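Local coordinates for protein Polyphosphate:AMP phosphotransferase (Pseudomonas aeruginosa PAO1, PDB 3CZP) that uses inorganic polyphosphate as phosphate donor to convert AMP to ADP, and GMP to GDP less efficiently, with magnesium as cofactor, at residues A[314-319]-A[480-485]; A[318-323]-A[360-365]; A[405-410]-A[487-492]. All coordinates share one frame; numbering follows the deposited sequence.

Interaction 1 of 3, residues A[314-319]-A[480-485]; sequences GGAIRR and VKVLRT
Ala316 and Val482 make the compact part of this helix-helix contact. The CB methyl of Ala316 rests against CG2 of Val482 at 4.0 Å. The CA atoms of Ala316 and Val482 lie 6.9 Å apart, so the small alanine lets the two backbones come close. Val482 holds CG2 beside its own backbone N and anti to its carbonyl carbon, and this is the branch that meets the alanine. Phe305 of strand 300-307 touches both residues from the sheet side.

One turn on along helix 313-321, and at the next residue of helix 475-496, the fit changes. Leu483 sets both of its methyls against a backbone oxygen: CD1 is 3.9 Å and CD2 4.0 Å from Arg319 O. That oxygen also accepts a hydrogen bond from Gln284 of helix 273-292, so the leucine does not leave it without a polar partner.

The looser side belongs to the arginines. CB of Arg319 starts out toward Leu483, but the rest of the chain bends away. Arg318 NH2 lies 3.7 Å above the guanidinium plane of Arg319, over its centre. Both arginines are partly exposed.

No hydrogen bond or salt bridge joins the segments. Here helix 313-321, which follows the P-loop expected in this family, meets helix 475-496 through aliphatic side chains and one backbone oxygen. The fit is consistent with apolar packing setting the local spacing.

Interaction 2 of 3, residues A[318-323]-A[360-365]; sequences RRVTDA and FTIFDR
Val320 carries CG1 anti to its backbone N (chi1 172°), and Phe360 extends its ring the same way from the strand (chi1 179°). These two torsions bring the valine methyl to the rim of the phenyl ring. CG1 of Val320 is 3.7 Å from CE2 of Phe360 and 3.8 Å from CZ of Phe360. The methyl lies near the ring plane, so it meets the edge and not a face.

Ile362 adds the second point of contact. Its CD1 reaches CG2 of Thr321 at 4.1 Å and CG1 of Val320 at 4.2 Å. The tip of the isoleucine thus touches methyls of two successive helix residues. Thr321 meets it with its methyl and not its hydroxyl. All four touching residues are buried, and no hydrogen bond crosses between the segments.

A salt bridge lies away from the strand: Arg318 and Asp322 pair one turn apart, with Arg318 NH2 2.8 Å from Asp322 OD2. The N-H points well at the oxygen (160°), which uses its syn lone pair and lies in the guanidinium plane. Two further bonds from Arg318 NE to the carboxylate are weak.

Around the contact, Leu287 of helix 273-292 also packs on Val320. Pro69 of the second subunit touches Thr321, and Arg70 of that subunit forms a salt bridge with Asp364. Strand 360-364 runs between strands 330-333 and 300-307 in the parallel sheet. Helix 313-321 packs over the face that carries Phe360 and Ile362, as expected of the helix after the P-loop in a P-loop NTPase fold.

Interaction 3 of 3, residues A[405-410]-A[487-492]; sequences IVVKFW and NDAIEA
Ala489 sits with its CB against two branched residues of the strand. Val407 CG2 is 3.5 Å from Ala489 CB, tighter than usual for two carbons. Ile405 CG2 touches the same methyl at 3.9 Å. Ile405 and Val407 are two apart in the strand, so both point to the same face of the sheet and meet the helix together.

Ile405 also uses its other branch. CG1 lies beside the backbone N (chi1 -55°) and the chain then runs on extended. CD1 therefore reaches the helix backbone, 4.0 Å from Ile490 CA, and also packs on Ile490 CG1 at 4.1 Å. The two isoleucine side chains cross at about a right angle.

These contacts follow from the way the two elements lie. The axes of segments 405-410 and 487-492 approach to 8.9 Å and run nearly antiparallel, at 156°. Leu301 of strand 300-307 packs on both Ile405 and Ile490. Further out, Arg286 of helix 273-292 makes salt bridges with Asp488 and Glu491.

The C-terminal helix 475-496 thus packs on an inner strand of the parallel sheet, order 2-3-1-4-5, of the second PPK2 domain. The interface is made of aliphatic side chains and a little helix backbone, with no hydrogen bond across it. The hold on the sheet here is hydrophobic, while Asp488 and Glu491 tie the helix to helix 273-292 by charge.

How the interactions relate
Following the chain, helix 313-321 is the first partner met, and interactions 1 and 2 both start from it. Interaction 2 closes first, over 36 residues that include strand 330-333 and two short helices. Strand 404-412 comes next and opens interaction 3. Helix 475-496 then closes interaction 1 and, further along, interaction 3. Interactions 1 and 3 therefore cross, while 2 and 3 follow in series. Val482 touches Val320, joining interactions 1 and 2, and Phe409 packs on Val482 and Thr485, joining interactions 1 and 3. Together they bind two helices to each other and to the parallel sheet of the second PPK2 domain, one at strand 360-364, the other at strand 404-412.

Interaction 1 of 3, residues A[314-319]-A[480-485]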
# COMPACT_ATOMS: atom_id res chain seq x y z
N GLY A 314 -1.65 -14.44 -22.66
CA GLY A 314 -0.96 -13.21 -23.00
C GLY A 314 -1.46 -12.62 -24.30
O GLY A 314 -1.70 -11.42 -24.42
N GLY A 315 -1.64 -13.48 -25.28
CA GLY A 315 -2.12 -13.05 -26.56
C GLY A 315 -3.54 -12.55 -26.51
O GLY A 315 -3.83 -11.50 -27.08
N ALA A 316 -4.43 -13.31 -25.86
CA ALA A 316 -5.83 -12.85 -25.68
C ALA A 316 -5.88 -11.54 -24.93
O ALA A 316 -6.67 -10.65 -25.26
CB ALA A 316 -6.73 -13.91 -24.99
N ILE A 317 -5.06 -11.41 -23.90
CA ILE A 317 -5.07 -10.20 -23.09
C ILE A 317 -4.65 -9.00 -23.94
O ILE A 317 -5.21 -7.91 -23.82
CB ILE A 317 -4.10 -10.34 -21.87
CG1 ILE A 317 -4.73 -11.15 -20.76
CG2 ILE A 317 -3.63 -9.02 -21.32
CD1 ILE A 317 -3.82 -11.41 -19.63
N ARG A 318 -3.66 -9.17 -24.80
CA ARG A 318 -3.18 -8.03 -25.55
C ARG A 318 -4.15 -7.56 -26.64
O ARG A 318 -4.15 -6.39 -27.00
CB ARG A 318 -1.79 -8.27 -26.17
CG ARG A 318 -0.91 -6.97 -26.19
CD ARG A 318 0.03 -6.94 -27.35
NE ARG A 318 -0.68 -6.81 -28.63
CZ ARG A 318 -0.16 -7.08 -29.82
NH1 ARG A 318 1.10 -7.51 -29.95
NH2 ARG A 318 -0.89 -6.93 -30.91
N ARG A 319 -4.95 -8.47 -27.19
CA ARG A 319 -5.97 -8.06 -28.17
C ARG A 319 -7.10 -7.22 -27.48
O ARG A 319 -7.78 -6.41 -28.14
CB ARG A 319 -6.54 -9.24 -28.94
CG ARG A 319 -5.53 -10.02 -29.85
CD ARG A 319 -4.58 -9.08 -30.54
NE ARG A 319 -3.49 -9.76 -31.22
CZ ARG A 319 -2.41 -10.28 -30.63
NH1 ARG A 319 -2.24 -10.22 -29.32
NH2 ARG A 319 -1.49 -10.87 -31.38
N VAL A 480 -11.36 -13.51 -30.23
CA VAL A 480 -12.63 -12.85 -30.52
C VAL A 480 -13.66 -13.19 -29.47
O VAL A 480 -14.39 -12.34 -29.01
CB VAL A 480 -13.13 -13.20 -31.97
CG1 VAL A 480 -14.50 -12.61 -32.20
CG2 VAL A 480 -12.07 -12.71 -33.00
N LYS A 481 -13.70 -14.44 -29.04
CA LYS A 481 -14.60 -14.87 -27.98
C LYS A 481 -14.36 -14.12 -26.64
O LYS A 481 -15.30 -13.68 -25.97
CB LYS A 481 -14.48 -16.39 -27.80
CG LYS A 481 -15.31 -16.94 -26.69
CD LYS A 481 -15.42 -18.44 -26.74
CE LYS A 481 -16.50 -18.96 -25.75
NZ LYS A 481 -16.99 -20.33 -26.09
N VAL A 482 -13.09 -13.89 -26.30
CA VAL A 482 -12.73 -13.14 -25.09
C VAL A 482 -13.28 -11.72 -25.18
O VAL A 482 -13.97 -11.24 -24.27
CB VAL A 482 -11.16 -13.13 -24.88
CG1 VAL A 482 -10.77 -12.04 -23.91
CG2 VAL A 482 -10.64 -14.51 -24.37
N LEU A 483 -13.00 -11.07 -26.30
CA LEU A 483 -13.47 -9.71 -26.50
C LEU A 483 -15.01 -9.70 -26.50
O LEU A 483 -15.62 -8.92 -25.77
CB LEU A 483 -12.93 -9.11 -27.80
CG LEU A 483 -11.57 -8.40 -27.75
CD1 LEU A 483 -10.92 -8.52 -29.11
CD2 LEU A 483 -11.72 -6.93 -27.37
N ARG A 484 -15.64 -10.59 -27.25
CA ARG A 484 -17.11 -10.58 -27.34
C ARG A 484 -17.78 -10.76 -25.97
O ARG A 484 -18.79 -10.14 -25.69
CB ARG A 484 -17.59 -11.65 -28.24
CG ARG A 484 -19.05 -11.53 -28.63
CD ARG A 484 -19.40 -12.62 -29.62
NE ARG A 484 -18.95 -12.39 -30.98
CZ ARG A 484 -18.10 -13.17 -31.67
NH1 ARG A 484 -17.81 -12.87 -32.93
NH2 ARG A 484 -17.50 -14.22 -31.10
N THR A 485 -17.21 -11.64 -25.14
CA THR A 485 -17.72 -11.88 -23.81
C THR A 485 -17.64 -10.66 -22.90
O THR A 485 -18.61 -10.33 -22.17
CB THR A 485 -16.98 -13.02 -23.11
OG1 THR A 485 -17.05 -14.22 -23.89
CG2 THR A 485 -17.61 -13.28 -21.71

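Interaction 2 of 3, residues A[318-323]-A[360-365]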
# COMPACT_ATOMS: atom_id res chain seq x y z
N ARG A 318 -3.66 -9.17 -24.80
CA ARG A 318 -3.18 -8.03 -25.55
C ARG A 318 -4.15 -7.56 -26.64
O ARG A 318 -4.15 -6.39 -27.00
CB ARG A 318 -1.79 -8.27 -26.17
CG ARG A 318 -0.91 -6.97 -26.19
CD ARG A 318 0.03 -6.94 -27.35
NE ARG A 318 -0.68 -6.81 -28.63
CZ ARG A 318 -0.16 -7.08 -29.82
NH1 ARG A 318 1.10 -7.51 -29.95
NH2 ARG A 318 -0.89 -6.93 -30.91
N ARG A 319 -4.95 -8.47 -27.19
CA ARG A 319 -5.97 -8.06 -28.17
C ARG A 319 -7.10 -7.22 -27.48
O ARG A 319 -7.78 -6.41 -28.14
CB ARG A 319 -6.54 -9.24 -28.94
CG ARG A 319 -5.53 -10.02 -29.85
CD ARG A 319 -4.58 -9.08 -30.54
NE ARG A 319 -3.49 -9.76 -31.22
CZ ARG A 319 -2.41 -10.28 -30.63
NH1 ARG A 319 -2.24 -10.22 -29.32
NH2 ARG A 319 -1.49 -10.87 -31.38
N VAL A 320 -7.30 -7.43 -26.18
CA VAL A 320 -8.19 -6.56 -25.39
C VAL A 320 -7.51 -5.20 -25.18
O VAL A 320 -8.12 -4.16 -25.41
CB VAL A 320 -8.52 -7.20 -24.01
CG1 VAL A 320 -9.30 -6.22 -23.06
CG2 VAL A 320 -9.26 -8.51 -24.24
N THR A 321 -6.25 -5.21 -24.77
CA THR A 321 -5.57 -3.94 -24.46
C THR A 321 -5.42 -3.10 -25.72
O THR A 321 -5.47 -1.88 -25.64
CB THR A 321 -4.16 -4.12 -23.72
OG1 THR A 321 -3.26 -4.87 -24.51
CG2 THR A 321 -4.31 -4.83 -22.38
N ASP A 322 -5.22 -3.77 -26.87
CA ASP A 322 -5.06 -3.12 -28.20
C ASP A 322 -6.24 -2.24 -28.54
O ASP A 322 -6.10 -1.27 -29.28
CB ASP A 322 -4.91 -4.19 -29.29
CG ASP A 322 -3.47 -4.75 -29.44
OD1 ASP A 322 -2.51 -4.28 -28.78
OD2 ASP A 322 -3.29 -5.66 -30.30
N ALA A 323 -7.42 -2.60 -28.01
CA ALA A 323 -8.64 -1.83 -28.16
C ALA A 323 -8.64 -0.49 -27.40
O ALA A 323 -9.38 0.42 -27.75
CB ALA A 323 -9.84 -2.70 -27.69
N PHE A 360 -10.46 -0.56 -15.11
CA PHE A 360 -10.51 -1.91 -15.72
C PHE A 360 -9.26 -2.64 -15.31
O PHE A 360 -8.19 -2.20 -15.60
CB PHE A 360 -10.59 -1.74 -17.25
CG PHE A 360 -10.63 -3.04 -18.06
CD1 PHE A 360 -10.82 -4.31 -17.47
CD2 PHE A 360 -10.46 -2.97 -19.43
CE1 PHE A 360 -10.85 -5.46 -18.25
CE2 PHE A 360 -10.47 -4.11 -20.22
CZ PHE A 360 -10.66 -5.36 -19.64
N THR A 361 -9.38 -3.72 -14.54
CA THR A 361 -8.20 -4.47 -14.07
C THR A 361 -8.29 -5.84 -14.70
O THR A 361 -9.34 -6.47 -14.72
CB THR A 361 -8.12 -4.61 -12.56
OG1 THR A 361 -8.09 -3.31 -11.96
CG2 THR A 361 -6.87 -5.43 -12.15
N ILE A 362 -7.18 -6.27 -15.25
CA ILE A 362 -7.06 -7.58 -15.86
C ILE A 362 -6.08 -8.40 -14.96
O ILE A 362 -4.95 -7.94 -14.65
CB ILE A 362 -6.47 -7.43 -17.25
CG1 ILE A 362 -7.33 -6.53 -18.16
CG2 ILE A 362 -6.20 -8.82 -17.86
CD1 ILE A 362 -6.84 -6.51 -19.64
N PHE A 363 -6.51 -9.62 -14.59
CA PHE A 363 -5.78 -10.50 -13.75
C PHE A 363 -5.28 -11.64 -14.62
O PHE A 363 -6.05 -12.48 -15.10
CB PHE A 363 -6.63 -11.00 -12.59
CG PHE A 363 -6.89 -9.99 -11.52
CD1 PHE A 363 -5.95 -9.76 -10.53
CD2 PHE A 363 -8.05 -9.21 -11.53
CE1 PHE A 363 -6.16 -8.81 -9.54
CE2 PHE A 363 -8.30 -8.26 -10.52
CZ PHE A 363 -7.34 -8.06 -9.53
N ASP A 364 -3.99 -11.64 -14.85
CA ASP A 364 -3.35 -12.75 -15.50
C ASP A 364 -2.96 -13.75 -14.43
O ASP A 364 -1.95 -13.60 -13.74
CB ASP A 364 -2.16 -12.26 -16.30
CG ASP A 364 -1.52 -13.37 -17.13
OD1 ASP A 364 -2.00 -14.54 -17.14
OD2 ASP A 364 -0.51 -13.06 -17.78
N ARG A 365 -3.81 -14.77 -14.29
CA ARG A 365 -3.90 -15.61 -13.09
C ARG A 365 -4.47 -14.78 -11.96
O ARG A 365 -4.53 -13.57 -12.05
CB ARG A 365 -2.57 -16.25 -12.74
CG ARG A 365 -1.95 -16.95 -13.90
CD ARG A 365 -0.61 -17.46 -13.55
NE ARG A 365 -0.72 -18.71 -12.81
CZ ARG A 365 0.24 -19.62 -12.71
NH1 ARG A 365 1.40 -19.43 -13.34
NH2 ARG A 365 0.04 -20.74 -12.00

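Interaction 3 of 3, residues A[405-410]-A[487-492]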
# COMPACT_ATOMS: atom_id res chain seq x y z
N ILE A 405 -18.16 -5.23 -12.83
CA ILE A 405 -18.42 -6.24 -13.84
C ILE A 405 -17.33 -7.27 -13.84
O ILE A 405 -16.22 -6.99 -14.16
CB ILE A 405 -18.53 -5.58 -15.23
CG1 ILE A 405 -19.59 -4.46 -15.20
CG2 ILE A 405 -18.86 -6.62 -16.35
CD1 ILE A 405 -19.58 -3.62 -16.44
N VAL A 406 -17.66 -8.50 -13.49
CA VAL A 406 -16.68 -9.55 -13.35
C VAL A 406 -16.81 -10.61 -14.49
O VAL A 406 -17.86 -11.27 -14.67
CB VAL A 406 -16.84 -10.19 -11.99
CG1 VAL A 406 -15.90 -11.36 -11.83
CG2 VAL A 406 -16.68 -9.12 -10.87
N VAL A 407 -15.73 -10.74 -15.28
CA VAL A 407 -15.68 -11.70 -16.37
C VAL A 407 -14.52 -12.67 -16.10
O VAL A 407 -13.46 -12.24 -15.68
CB VAL A 407 -15.55 -10.94 -17.71
CG1 VAL A 407 -15.65 -11.89 -18.85
CG2 VAL A 407 -16.76 -9.90 -17.84
N LYS A 408 -14.74 -13.98 -16.28
CA LYS A 408 -13.76 -15.01 -15.94
C LYS A 408 -13.54 -16.00 -17.10
O LYS A 408 -14.49 -16.62 -17.57
CB LYS A 408 -14.26 -15.80 -14.72
CG LYS A 408 -14.33 -15.02 -13.41
CD LYS A 408 -14.72 -15.93 -12.25
CE LYS A 408 -16.16 -16.39 -12.27
NZ LYS A 408 -16.64 -17.08 -10.96
N PHE A 409 -12.30 -16.17 -17.53
CA PHE A 409 -11.98 -17.01 -18.68
C PHE A 409 -11.10 -18.20 -18.29
O PHE A 409 -10.07 -18.03 -17.65
CB PHE A 409 -11.24 -16.17 -19.76
CG PHE A 409 -12.06 -15.01 -20.34
CD1 PHE A 409 -13.12 -15.24 -21.22
CD2 PHE A 409 -11.78 -13.70 -19.99
CE1 PHE A 409 -13.86 -14.22 -21.71
CE2 PHE A 409 -12.52 -12.67 -20.53
CZ PHE A 409 -13.55 -12.92 -21.38
N TRP A 410 -11.48 -19.39 -18.73
CA TRP A 410 -10.63 -20.53 -18.70
C TRP A 410 -10.33 -20.85 -20.13
O TRP A 410 -11.22 -21.26 -20.86
CB TRP A 410 -11.28 -21.76 -18.04
CG TRP A 410 -10.40 -22.93 -18.18
CD1 TRP A 410 -10.46 -23.93 -19.14
CD2 TRP A 410 -9.20 -23.18 -17.43
NE1 TRP A 410 -9.38 -24.80 -18.99
CE2 TRP A 410 -8.60 -24.37 -17.95
CE3 TRP A 410 -8.57 -22.52 -16.37
CZ2 TRP A 410 -7.42 -24.90 -17.44
CZ3 TRP A 410 -7.37 -23.06 -15.86
CH2 TRP A 410 -6.82 -24.22 -16.39
N ASN A 487 -17.56 -7.57 -23.87
CA ASN A 487 -18.55 -6.67 -24.43
C ASN A 487 -19.98 -7.07 -24.08
O ASN A 487 -20.78 -6.21 -23.72
CB ASN A 487 -18.41 -6.62 -25.97
CG ASN A 487 -17.09 -5.94 -26.45
OD1 ASN A 487 -16.47 -5.18 -25.71
ND2 ASN A 487 -16.69 -6.21 -27.70
N ASP A 488 -20.31 -8.37 -24.24
CA ASP A 488 -21.67 -8.85 -23.82
C ASP A 488 -21.92 -8.54 -22.32
O ASP A 488 -23.02 -8.15 -21.94
CB ASP A 488 -21.83 -10.38 -24.01
CG ASP A 488 -21.89 -10.81 -25.45
OD1 ASP A 488 -22.05 -9.95 -26.35
OD2 ASP A 488 -21.79 -12.05 -25.67
N ALA A 489 -20.89 -8.74 -21.48
CA ALA A 489 -21.02 -8.51 -20.03
C ALA A 489 -21.26 -7.02 -19.66
O ALA A 489 -22.08 -6.71 -18.81
CB ALA A 489 -19.82 -9.10 -19.25
N ILE A 490 -20.54 -6.11 -20.30
CA ILE A 490 -20.76 -4.65 -20.10
C ILE A 490 -22.15 -4.23 -20.61
O ILE A 490 -22.88 -3.56 -19.90
CB ILE A 490 -19.69 -3.79 -20.82
CG1 ILE A 490 -18.27 -4.09 -20.29
CG2 ILE A 490 -20.00 -2.32 -20.65
CD1 ILE A 490 -17.12 -3.48 -21.16
N GLU A 491 -22.54 -4.62 -21.82
CA GLU A 491 -23.89 -4.30 -22.29
C GLU A 491 -24.98 -4.81 -21.32
O GLU A 491 -25.96 -4.11 -21.07
CB GLU A 491 -24.10 -4.86 -23.70
CG GLU A 491 -23.20 -4.17 -24.76
CD GLU A 491 -23.54 -4.58 -26.19
OE1 GLU A 491 -24.53 -5.35 -26.36
OE2 GLU A 491 -22.83 -4.13 -27.12
N ALA A 492 -24.79 -6.03 -20.81
CA ALA A 492 -25.73 -6.64 -19.90
C ALA A 492 -25.94 -5.82 -18.64
O ALA A 492 -27.10 -5.63 -18.18
CB ALA A 492 -25.29 -8.05 -19.53